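Local structure of 4-oxalmesaconate hydratase (Pseudomonas putida, 5CGZ) at the zinc ion site, the interface of chains A and B and the interface of chains A and C. The protein catalyses the zinc-dependent hydration of 4-carboxy-2-hydroxymuconate (the enol of oxalomesaconate) to 4-carboxy-4-hydroxy-2-oxoadipate, the third step of gallate degradation. Residues are numbered along the deposited sequence; one frame, centred on the assembly and turned at random. Chains: chain A/B/C, 4-oxalmesaconate hydratase.

Contact 1: the zinc ion site. Residues chain A 9-10, 13, 17, 44, 113, 117, 120, 122-123. With ZN (zinc ion), chain D.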
loop_
_atom_site.group_PDB
_atom_site.type_symbol
_atom_site.label_atom_id
_atom_site.label_comp_id
_atom_site.label_asym_id
_atom_site.label_seq_id
_atom_site.Cartn_x
_atom_site.Cartn_y
_atom_site.Cartn_z
ATOM N N ALA A 9 -14.553 16.130 15.345
ATOM C CA ALA A 9 -15.364 16.690 14.252
ATOM C C ALA A 9 -16.781 17.037 14.724
ATOM O O ALA A 9 -17.315 18.108 14.431
ATOM C CB ALA A 9 -15.439 15.724 13.080
ATOM N N HIS A 10 -17.374 16.102 15.451
ATOM C CA HIS A 10 -18.712 16.250 15.998
ATOM C C HIS A 10 -18.594 16.126 17.507
ATOM O O HIS A 10 -17.673 15.477 17.999
ATOM C CB HIS A 10 -19.637 15.186 15.413
ATOM C CG HIS A 10 -19.519 15.053 13.925
ATOM N ND1 HIS A 10 -18.985 13.934 13.314
ATOM C CD2 HIS A 10 -19.832 15.912 12.925
ATOM C CE1 HIS A 10 -18.997 14.104 12.003
ATOM N NE2 HIS A 10 -19.503 15.298 11.740
ATOM N N ASP A 13 -17.845 12.636 19.332
ATOM C CA ASP A 13 -16.707 11.816 18.949
ATOM C C ASP A 13 -15.631 11.691 20.022
ATOM O O ASP A 13 -15.093 10.605 20.217
ATOM C CB ASP A 13 -16.100 12.357 17.659
ATOM C CG ASP A 13 -16.885 11.924 16.440
ATOM O OD1 ASP A 13 -17.340 12.794 15.670
ATOM O OD2 ASP A 13 -17.043 10.697 16.261
ATOM N N ARG A 17 -14.284 7.942 21.411
ATOM C CA ARG A 17 -12.981 7.587 20.835
ATOM C C ARG A 17 -11.780 8.036 21.653
ATOM O O ARG A 17 -10.679 7.529 21.447
ATOM C CB ARG A 17 -12.862 8.179 19.418
ATOM C CG ARG A 17 -14.073 7.883 18.576
ATOM C CD ARG A 17 -13.977 8.311 17.114
ATOM N NE ARG A 17 -15.350 8.322 16.627
ATOM C CZ ARG A 17 -16.053 7.221 16.384
ATOM N NH1 ARG A 17 -15.486 6.022 16.517
ATOM N NH2 ARG A 17 -17.312 7.318 15.994
ATOM N N GLU A 44 -25.443 13.128 13.136
ATOM C CA GLU A 44 -25.201 12.250 14.281
ATOM C C GLU A 44 -26.245 12.495 15.378
ATOM O O GLU A 44 -25.948 12.387 16.570
ATOM C CB GLU A 44 -23.776 12.449 14.837
ATOM C CG GLU A 44 -22.638 12.152 13.833
ATOM C CD GLU A 44 -21.237 12.123 14.479
ATOM O OE1 GLU A 44 -21.094 12.563 15.640
ATOM O OE2 GLU A 44 -20.273 11.648 13.831
ATOM N N HIS A 113 -9.253 12.427 14.236
ATOM C CA HIS A 113 -9.826 11.313 13.455
ATOM C C HIS A 113 -8.856 10.690 12.448
ATOM O O HIS A 113 -7.836 11.280 12.111
ATOM C CB HIS A 113 -11.071 11.785 12.690
ATOM C CG HIS A 113 -12.179 12.275 13.566
ATOM N ND1 HIS A 113 -13.245 11.476 13.940
ATOM C CD2 HIS A 113 -12.411 13.483 14.128
ATOM C CE1 HIS A 113 -14.072 12.170 14.697
ATOM N NE2 HIS A 113 -13.590 13.396 14.826
ATOM N N ASP A 117 -12.105 7.838 5.795
ATOM C CA ASP A 117 -13.347 7.407 6.419
ATOM C C ASP A 117 -14.450 7.418 5.374
ATOM O O ASP A 117 -15.059 8.459 5.118
ATOM C CB ASP A 117 -13.706 8.315 7.592
ATOM C CG ASP A 117 -14.841 7.760 8.441
ATOM O OD1 ASP A 117 -15.658 6.952 7.935
ATOM O OD2 ASP A 117 -14.906 8.137 9.628
ATOM N N ASN A 120 -17.901 8.858 6.625
ATOM C CA ASN A 120 -18.073 10.201 7.170
ATOM C C ASN A 120 -16.995 11.170 6.704
ATOM O O ASN A 120 -15.878 11.159 7.230
ATOM C CB ASN A 120 -18.075 10.137 8.693
ATOM C CG ASN A 120 -18.761 11.323 9.321
ATOM O OD1 ASN A 120 -18.493 12.478 8.970
ATOM N ND2 ASN A 120 -19.669 11.048 10.248
ATOM N N ASP A 122 -16.731 14.302 7.166
ATOM C CA ASP A 122 -16.357 15.305 8.162
ATOM C C ASP A 122 -15.139 14.869 8.994
ATOM O O ASP A 122 -14.365 15.701 9.479
ATOM C CB ASP A 122 -17.524 15.596 9.110
ATOM C CG ASP A 122 -18.717 16.239 8.415
ATOM O OD1 ASP A 122 -18.654 16.550 7.202
ATOM O OD2 ASP A 122 -19.734 16.440 9.106
ATOM N N HIS A 123 -14.975 13.566 9.180
ATOM C CA HIS A 123 -13.951 13.087 10.107
ATOM C C HIS A 123 -12.532 13.389 9.627
ATOM O O HIS A 123 -11.767 14.008 10.365
ATOM C CB HIS A 123 -14.139 11.594 10.370
ATOM C CG HIS A 123 -15.305 11.299 11.256
ATOM N ND1 HIS A 123 -15.813 10.027 11.433
ATOM C CD2 HIS A 123 -16.067 12.114 12.024
ATOM C CE1 HIS A 123 -16.835 10.074 12.267
ATOM N NE2 HIS A 123 -17.011 11.332 12.641
HETATM ZN ZN ZN D . -18.394 12.128 14.111
HETATM O O HOH W 1 -19.430 9.941 14.704
#

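Contact 2: the interface of chains A and B. Residues chain A 170-172, 210, 212-215, 220, 222; chain B 151, 232-236.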
loop_
_atom_site.group_PDB
_atom_site.type_symbol
_atom_site.label_atom_id
_atom_site.label_comp_id
_atom_site.label_asym_id
_atom_site.label_seq_id
_atom_site.Cartn_x
_atom_site.Cartn_y
_atom_site.Cartn_z
ATOM N N ASP A 170 -0.988 1.545 16.058
ATOM C CA ASP A 170 0.414 1.217 16.327
ATOM C C ASP A 170 0.724 1.510 17.800
ATOM O O ASP A 170 1.832 1.264 18.286
ATOM C CB ASP A 170 1.361 1.997 15.401
ATOM C CG ASP A 170 1.165 3.517 15.494
ATOM O OD1 ASP A 170 1.084 4.063 16.609
ATOM O OD2 ASP A 170 1.087 4.172 14.445
ATOM N N THR A 171 -0.275 2.025 18.508
ATOM C CA THR A 171 -0.112 2.398 19.915
ATOM C C THR A 171 -1.368 2.017 20.691
ATOM O O THR A 171 -2.467 2.397 20.305
ATOM C CB THR A 171 0.154 3.917 20.065
ATOM O OG1 THR A 171 1.335 4.271 19.339
ATOM C CG2 THR A 171 0.334 4.327 21.541
ATOM N N PHE A 172 -1.215 1.241 21.763
ATOM C CA PHE A 172 -2.334 0.976 22.670
ATOM C C PHE A 172 -2.142 1.713 23.981
ATOM O O PHE A 172 -1.104 1.581 24.644
ATOM C CB PHE A 172 -2.501 -0.524 22.958
ATOM C CG PHE A 172 -3.056 -1.306 21.806
ATOM C CD1 PHE A 172 -4.354 -1.087 21.368
ATOM C CD2 PHE A 172 -2.289 -2.273 21.172
ATOM C CE1 PHE A 172 -4.877 -1.809 20.297
ATOM C CE2 PHE A 172 -2.802 -3.006 20.111
ATOM C CZ PHE A 172 -4.099 -2.768 19.668
ATOM N N ALA A 210 -3.928 -5.471 23.427
ATOM C CA ALA A 210 -2.828 -4.807 24.114
ATOM C C ALA A 210 -2.122 -5.789 25.055
ATOM O O ALA A 210 -0.890 -5.863 25.086
ATOM C CB ALA A 210 -3.336 -3.585 24.888
ATOM N N ARG A 212 -2.008 -8.990 24.760
ATOM C CA ARG A 212 -1.259 -9.928 23.926
ATOM C C ARG A 212 0.091 -9.318 23.545
ATOM O O ARG A 212 1.097 -10.014 23.458
ATOM C CB ARG A 212 -2.058 -10.302 22.671
ATOM C CG ARG A 212 -1.387 -11.341 21.753
ATOM C CD ARG A 212 -1.215 -12.694 22.452
ATOM N NE ARG A 212 -1.408 -13.836 21.552
ATOM C CZ ARG A 212 -0.456 -14.373 20.786
ATOM N NH1 ARG A 212 0.783 -13.882 20.795
ATOM N NH2 ARG A 212 -0.742 -15.408 19.999
ATOM N N ASN A 213 0.122 -8.005 23.348
ATOM C CA ASN A 213 1.349 -7.377 22.883
ATOM C C ASN A 213 2.308 -6.990 24.012
ATOM O O ASN A 213 3.338 -6.382 23.743
ATOM C CB ASN A 213 1.023 -6.154 22.026
ATOM C CG ASN A 213 0.589 -6.538 20.620
ATOM O OD1 ASN A 213 1.427 -6.800 19.749
ATOM N ND2 ASN A 213 -0.722 -6.588 20.397
ATOM N N VAL A 214 1.979 -7.346 25.258
ATOM C CA VAL A 214 2.962 -7.253 26.344
ATOM C C VAL A 214 3.314 -8.636 26.886
ATOM O O VAL A 214 4.102 -8.759 27.814
ATOM C CB VAL A 214 2.478 -6.373 27.524
ATOM C CG1 VAL A 214 2.152 -4.965 27.046
ATOM C CG2 VAL A 214 1.273 -7.010 28.232
ATOM N N GLY A 215 2.732 -9.677 26.298
ATOM C CA GLY A 215 2.978 -11.037 26.754
ATOM C C GLY A 215 1.744 -11.600 27.427
ATOM O O GLY A 215 1.291 -11.075 28.445
ATOM N N ARG A 220 0.507 -7.962 34.136
ATOM C CA ARG A 220 -0.154 -6.678 33.921
ATOM C C ARG A 220 -1.643 -6.900 33.676
ATOM O O ARG A 220 -2.042 -7.832 32.972
ATOM C CB ARG A 220 0.485 -5.913 32.755
ATOM C CG ARG A 220 1.918 -5.499 33.039
ATOM C CD ARG A 220 2.590 -4.852 31.839
ATOM N NE ARG A 220 1.978 -3.567 31.495
ATOM C CZ ARG A 220 2.401 -2.778 30.506
ATOM N NH1 ARG A 220 3.440 -3.134 29.757
ATOM N NH2 ARG A 220 1.786 -1.633 30.267
ATOM N N ILE A 222 -4.379 -5.627 31.985
ATOM C CA ILE A 222 -4.834 -4.724 30.932
ATOM C C ILE A 222 -6.191 -5.191 30.427
ATOM O O ILE A 222 -6.286 -6.184 29.705
ATOM C CB ILE A 222 -3.818 -4.645 29.780
ATOM C CG1 ILE A 222 -2.436 -4.262 30.332
ATOM C CG2 ILE A 222 -4.281 -3.634 28.748
ATOM C CD1 ILE A 222 -1.307 -4.297 29.297
ATOM N N ALA B 151 6.557 -10.971 25.036
ATOM C CA ALA B 151 6.326 -10.318 23.747
ATOM C C ALA B 151 7.262 -9.133 23.556
ATOM O O ALA B 151 6.811 -7.996 23.486
ATOM C CB ALA B 151 4.863 -9.864 23.627
ATOM N N PHE B 232 5.509 -4.505 15.977
ATOM C CA PHE B 232 4.285 -4.622 16.764
ATOM C C PHE B 232 3.842 -3.285 17.346
ATOM O O PHE B 232 4.667 -2.399 17.582
ATOM C CB PHE B 232 4.470 -5.629 17.910
ATOM C CG PHE B 232 4.878 -6.993 17.448
ATOM C CD1 PHE B 232 3.946 -7.851 16.881
ATOM C CD2 PHE B 232 6.197 -7.410 17.565
ATOM C CE1 PHE B 232 4.316 -9.109 16.435
ATOM C CE2 PHE B 232 6.588 -8.673 17.119
ATOM C CZ PHE B 232 5.652 -9.520 16.550
ATOM N N PRO B 233 2.533 -3.152 17.606
ATOM C CA PRO B 233 2.017 -1.982 18.320
ATOM C C PRO B 233 2.612 -1.904 19.723
ATOM O O PRO B 233 2.723 -2.925 20.402
ATOM C CB PRO B 233 0.508 -2.242 18.376
ATOM C CG PRO B 233 0.389 -3.753 18.294
ATOM C CD PRO B 233 1.487 -4.166 17.355
ATOM N N ARG B 234 2.993 -0.716 20.164
ATOM C CA ARG B 234 3.510 -0.585 21.517
ATOM C C ARG B 234 2.356 -0.320 22.487
ATOM O O ARG B 234 1.293 0.142 22.083
ATOM C CB ARG B 234 4.550 0.535 21.595
ATOM C CG ARG B 234 3.957 1.904 21.409
ATOM C CD ARG B 234 5.036 2.990 21.379
ATOM N NE ARG B 234 4.424 4.295 21.150
ATOM C CZ ARG B 234 4.348 5.259 22.062
ATOM N NH1 ARG B 234 4.861 5.074 23.274
ATOM N NH2 ARG B 234 3.760 6.409 21.758
ATOM N N VAL B 235 2.574 -0.634 23.761
ATOM C CA VAL B 235 1.568 -0.456 24.800
ATOM C C VAL B 235 2.089 0.555 25.805
ATOM O O VAL B 235 3.211 0.424 26.290
ATOM C CB VAL B 235 1.251 -1.775 25.521
ATOM C CG1 VAL B 235 0.201 -1.546 26.614
ATOM C CG2 VAL B 235 0.782 -2.828 24.525
ATOM N N THR B 236 1.285 1.560 26.121
ATOM C CA THR B 236 1.760 2.638 26.975
ATOM C C THR B 236 0.649 3.239 27.834
ATOM O O THR B 236 -0.539 2.949 27.641
ATOM C CB THR B 236 2.399 3.764 26.125
ATOM O OG1 THR B 236 2.983 4.741 26.991
ATOM C CG2 THR B 236 1.349 4.445 25.225
HETATM O O HOH W 2 3.568 0.298 29.104
HETATM O O HOH W 3 3.837 6.260 18.679
#

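Contact 3: the interface of chains A and C. Residues chain A 172, 208-209, 212-213; chain C 119, 160-161, 164, 198.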
loop_
_atom_site.group_PDB
_atom_site.type_symbol
_atom_site.label_atom_id
_atom_site.label_comp_id
_atom_site.label_asym_id
_atom_site.label_seq_id
_atom_site.Cartn_x
_atom_site.Cartn_y
_atom_site.Cartn_z
ATOM N N PHE A 172 -1.215 1.241 21.763
ATOM C CA PHE A 172 -2.334 0.976 22.670
ATOM C C PHE A 172 -2.142 1.713 23.981
ATOM O O PHE A 172 -1.104 1.581 24.644
ATOM C CB PHE A 172 -2.501 -0.524 22.958
ATOM C CG PHE A 172 -3.056 -1.306 21.806
ATOM C CD1 PHE A 172 -4.354 -1.087 21.368
ATOM C CD2 PHE A 172 -2.289 -2.273 21.172
ATOM C CE1 PHE A 172 -4.877 -1.809 20.297
ATOM C CE2 PHE A 172 -2.802 -3.006 20.111
ATOM C CZ PHE A 172 -4.099 -2.768 19.668
ATOM N N VAL A 208 -7.679 -6.848 25.232
ATOM C CA VAL A 208 -7.111 -8.180 25.021
ATOM C C VAL A 208 -5.913 -8.111 24.078
ATOM O O VAL A 208 -4.891 -8.751 24.319
ATOM C CB VAL A 208 -8.166 -9.171 24.457
ATOM C CG1 VAL A 208 -7.498 -10.459 23.959
ATOM C CG2 VAL A 208 -9.220 -9.492 25.522
ATOM N N GLN A 209 -6.029 -7.318 23.012
ATOM C CA GLN A 209 -4.942 -7.205 22.038
ATOM C C GLN A 209 -3.713 -6.520 22.638
ATOM O O GLN A 209 -2.590 -6.933 22.381
ATOM C CB GLN A 209 -5.409 -6.454 20.790
ATOM C CG GLN A 209 -6.556 -7.157 20.051
ATOM C CD GLN A 209 -7.191 -6.275 18.981
ATOM O OE1 GLN A 209 -6.674 -5.207 18.654
ATOM N NE2 GLN A 209 -8.318 -6.722 18.437
ATOM N N ARG A 212 -2.008 -8.990 24.760
ATOM C CA ARG A 212 -1.259 -9.928 23.926
ATOM C C ARG A 212 0.091 -9.318 23.545
ATOM O O ARG A 212 1.097 -10.014 23.458
ATOM C CB ARG A 212 -2.058 -10.302 22.671
ATOM C CG ARG A 212 -1.387 -11.341 21.753
ATOM C CD ARG A 212 -1.215 -12.694 22.452
ATOM N NE ARG A 212 -1.408 -13.836 21.552
ATOM C CZ ARG A 212 -0.456 -14.373 20.786
ATOM N NH1 ARG A 212 0.783 -13.882 20.795
ATOM N NH2 ARG A 212 -0.742 -15.408 19.999
ATOM N N ASN A 213 0.122 -8.005 23.348
ATOM C CA ASN A 213 1.349 -7.377 22.883
ATOM C C ASN A 213 2.308 -6.990 24.012
ATOM O O ASN A 213 3.338 -6.382 23.743
ATOM C CB ASN A 213 1.023 -6.154 22.026
ATOM C CG ASN A 213 0.589 -6.538 20.620
ATOM O OD1 ASN A 213 1.427 -6.800 19.749
ATOM N ND2 ASN A 213 -0.722 -6.588 20.397
ATOM N N TYR C 119 1.745 -12.672 14.414
ATOM C CA TYR C 119 1.639 -13.405 15.675
ATOM C C TYR C 119 1.727 -14.921 15.496
ATOM O O TYR C 119 1.880 -15.653 16.473
ATOM C CB TYR C 119 0.344 -13.020 16.396
ATOM C CG TYR C 119 0.344 -11.546 16.692
ATOM C CD1 TYR C 119 0.956 -11.052 17.843
ATOM C CD2 TYR C 119 -0.208 -10.634 15.789
ATOM C CE1 TYR C 119 0.992 -9.674 18.107
ATOM C CE2 TYR C 119 -0.174 -9.265 16.037
ATOM C CZ TYR C 119 0.426 -8.788 17.196
ATOM O OH TYR C 119 0.452 -7.427 17.440
ATOM N N HIS C 160 -6.931 -12.934 14.722
ATOM C CA HIS C 160 -7.122 -12.425 16.073
ATOM C C HIS C 160 -6.891 -10.916 16.131
ATOM O O HIS C 160 -7.636 -10.186 16.802
ATOM C CB HIS C 160 -6.185 -13.144 17.045
ATOM C CG HIS C 160 -6.538 -12.940 18.484
ATOM N ND1 HIS C 160 -7.699 -13.433 19.042
ATOM C CD2 HIS C 160 -5.885 -12.294 19.484
ATOM C CE1 HIS C 160 -7.741 -13.113 20.323
ATOM N NE2 HIS C 160 -6.653 -12.421 20.616
ATOM N N GLN C 161 -5.872 -10.452 15.412
ATOM C CA GLN C 161 -5.561 -9.021 15.357
ATOM C C GLN C 161 -5.587 -8.531 13.909
ATOM O O GLN C 161 -4.548 -8.454 13.234
ATOM C CB GLN C 161 -4.212 -8.756 16.022
ATOM C CG GLN C 161 -4.278 -9.073 17.509
ATOM C CD GLN C 161 -3.014 -8.716 18.266
ATOM O OE1 GLN C 161 -2.677 -7.537 18.435
ATOM N NE2 GLN C 161 -2.314 -9.738 18.741
ATOM N N GLN C 164 -3.303 -5.586 12.496
ATOM C CA GLN C 164 -1.879 -5.925 12.503
ATOM C C GLN C 164 -1.581 -6.891 11.357
ATOM O O GLN C 164 -0.463 -6.945 10.864
ATOM C CB GLN C 164 -1.439 -6.550 13.840
ATOM C CG GLN C 164 -1.834 -5.751 15.098
ATOM C CD GLN C 164 -1.426 -4.300 15.034
ATOM O OE1 GLN C 164 -0.447 -3.943 14.369
ATOM N NE2 GLN C 164 -2.179 -3.440 15.728
ATOM N N TYR C 198 -14.145 -13.347 23.635
ATOM C CA TYR C 198 -13.524 -12.537 22.599
ATOM C C TYR C 198 -14.248 -12.725 21.266
ATOM O O TYR C 198 -14.572 -11.754 20.588
ATOM C CB TYR C 198 -12.049 -12.898 22.463
ATOM C CG TYR C 198 -11.248 -12.027 21.517
ATOM C CD1 TYR C 198 -11.134 -12.347 20.162
ATOM C CD2 TYR C 198 -10.577 -10.898 21.984
ATOM C CE1 TYR C 198 -10.374 -11.547 19.287
ATOM C CE2 TYR C 198 -9.823 -10.096 21.126
ATOM C CZ TYR C 198 -9.719 -10.426 19.783
ATOM O OH TYR C 198 -8.959 -9.623 18.947
HETATM O O HOH W 4 2.906 -14.496 18.833
HETATM O O HOH W 5 -4.138 -5.296 17.535
HETATM O O HOH W 6 0.961 -17.218 18.628
#

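Contact 1: the zinc ion site
The zinc ion is held by two histidines, two carboxylates and a water, in a geometry between square pyramidal and trigonal bipyramidal. A:His10 binds through ND1, 2.1 Å from ZN. A:His123 uses the other kind of ring nitrogen, NE2. A:Asp13 gives OD1 at 2.0 Å from ZN; its OD2 stands back at 2.9 Å from the metal. A:Glu44 reaches in with its chain extended beyond CG (chi2 -170°) and binds through OE2. Water 1 is a longer ligand, 2.5 Å from ZN.

The second shell fixes each ring. A:His10 NE2 points in its ring plane at the carboxylate OD2 of A:Asp122, 2.9 Å away, along an almost straight bond to the anti lone pair. The methyl of A:Ala9 sits over the centre of one face of this ring. A:His123 ND1 donates to A:Asp117 OD2 at 2.8 Å, meeting the carboxylate from above its plane. A:Asp122 and A:Asp117 would tend to make both histidines more electron-rich. The amide of A:Asn120 covers one face of the A:His123 ring, and A:His113 lies against the other. A:Arg17 NE forms a salt bridge with A:Asp13 OD2 (2.9 Å), which ties up the outer oxygen. A:His113 NE2 accepts from the backbone N of A:Ala9.

This is the catalytic zinc site of the hydratase. A:His10 and A:Asp13 are the HxxD ligands of the PIG-L/MshB family, and the bound water marks a coordination position where chemistry may take place.

Contact 2: the interface of chains A and B
Water 3 is gripped by three protein atoms: A:Thr171 OG1, B:Arg234 NE and B:Arg234 NH2, the last at 3.1 Å from the water. It lies beside a short parallel beta ladder across the chains, strand 171-174 of chain A against strand 234-236 of chain B. This is a two-fold symmetric subunit interface of the hexamer, so each contact recurs with the chains exchanged. A:Phe172 O accepts from B:Thr236 N at 2.8 Å, nearly along the C=O axis (174°). A:Phe172 donates its own N to B:Arg234 O, 2.8 Å away. B:Arg234 N completes the ladder on A:Asp170 O, coming from above the carbonyl plane.

B:Val235 has CG1 anti to its backbone N (chi1 179°), which leaves CG2 beside that N and turned to A:Val214. The two valines cross at about a right angle, with A:Val214 CG1 at 3.6 Å from B:Val235 CG2. A:Ile222 and the guanidinium of A:Arg220 meet B:Val235 CG1 tip to tip. A:Arg220 NH2 also reaches the B:Val235 carbonyl O through water 2.

B:Pro233 and A:Phe172 lie side by side, pointing the same way, B:Pro233 CG 3.7 Å from A:Phe172 CE2. The same CG sits over the face of the A:Asn213 amide, 3.6 Å from A:Asn213 CG; the two side chains cross at about a right angle.

B:Arg234 is extended from CG to NE and runs alongside A:Thr171. The A:Thr171 hydroxyl OG1 donates to A:Asp170 OD1 at 2.7 Å, which sets its rotation. B:Ala151 CB abuts A:Gly215, 3.8 Å from its CA.

Contact 3: the interface of chains A and C
A:Asn213 CG is anti to its carbonyl carbon (chi1 -78°), and chi2 of -82° turns the amide toward chain C. C:Tyr119 has a similar first torsion (chi1 -60°), and its side chain crosses that of A:Asn213 at about a right angle. This is a two-fold symmetric subunit interface of the hexamer, built here from the end of helix 193-212 of chain A against loop residues and C:Tyr198 of chain C. The phenol C:Tyr119 OH donates to A:Asn213 OD1 at 2.6 Å, in the carbonyl plane and on a lone pair. A:Asn213 ND2 donates to C:Gln161 OE1, 2.9 Å away, again on a lone pair. The same ND2 donates to the helical carbonyl A:Gln209 O at 2.7 Å, which holds the amide's rotation. An alanine here would lack the amide that meets C:Tyr119 OH and C:Gln161 OE1, and would probably leave those groups less firmly placed.

C:Gln161 NE2 lies over the centre of the C:Tyr119 ring. The bent A:Arg212 reaches C:Tyr119 O through waters 4 and 6.

A:Gln209 NE2 donates to C:Tyr198 OH at 3.0 Å. That phenol donates to C:His160 O, so its oxygen takes one bond and gives another. A:Val208 CG1 packs 3.7 Å from C:Tyr198 CE2. Water 5 bridges A:Gln209 OE1 to C:Gln161 OE1, 2.8 Å from each.

Contact 1 lies well away from the interfaces: its C-alpha centre is about 26 Å from that of contact 2 and about 25 Å from that of contact 3. The C-alpha centres of contacts 2 and 3 are about 8 Å apart. They share A:Phe172, A:Arg212 and A:Asn213, so strand 171-174, the end of helix 193-212 and the following loop of one subunit face two partners. Both interfaces are two-fold symmetric, and together they could build the hexamer. The zinc sites are repeated in every subunit. The interface patches contribute no zinc ligand, and the structure alone does not show whether assembly affects catalysis.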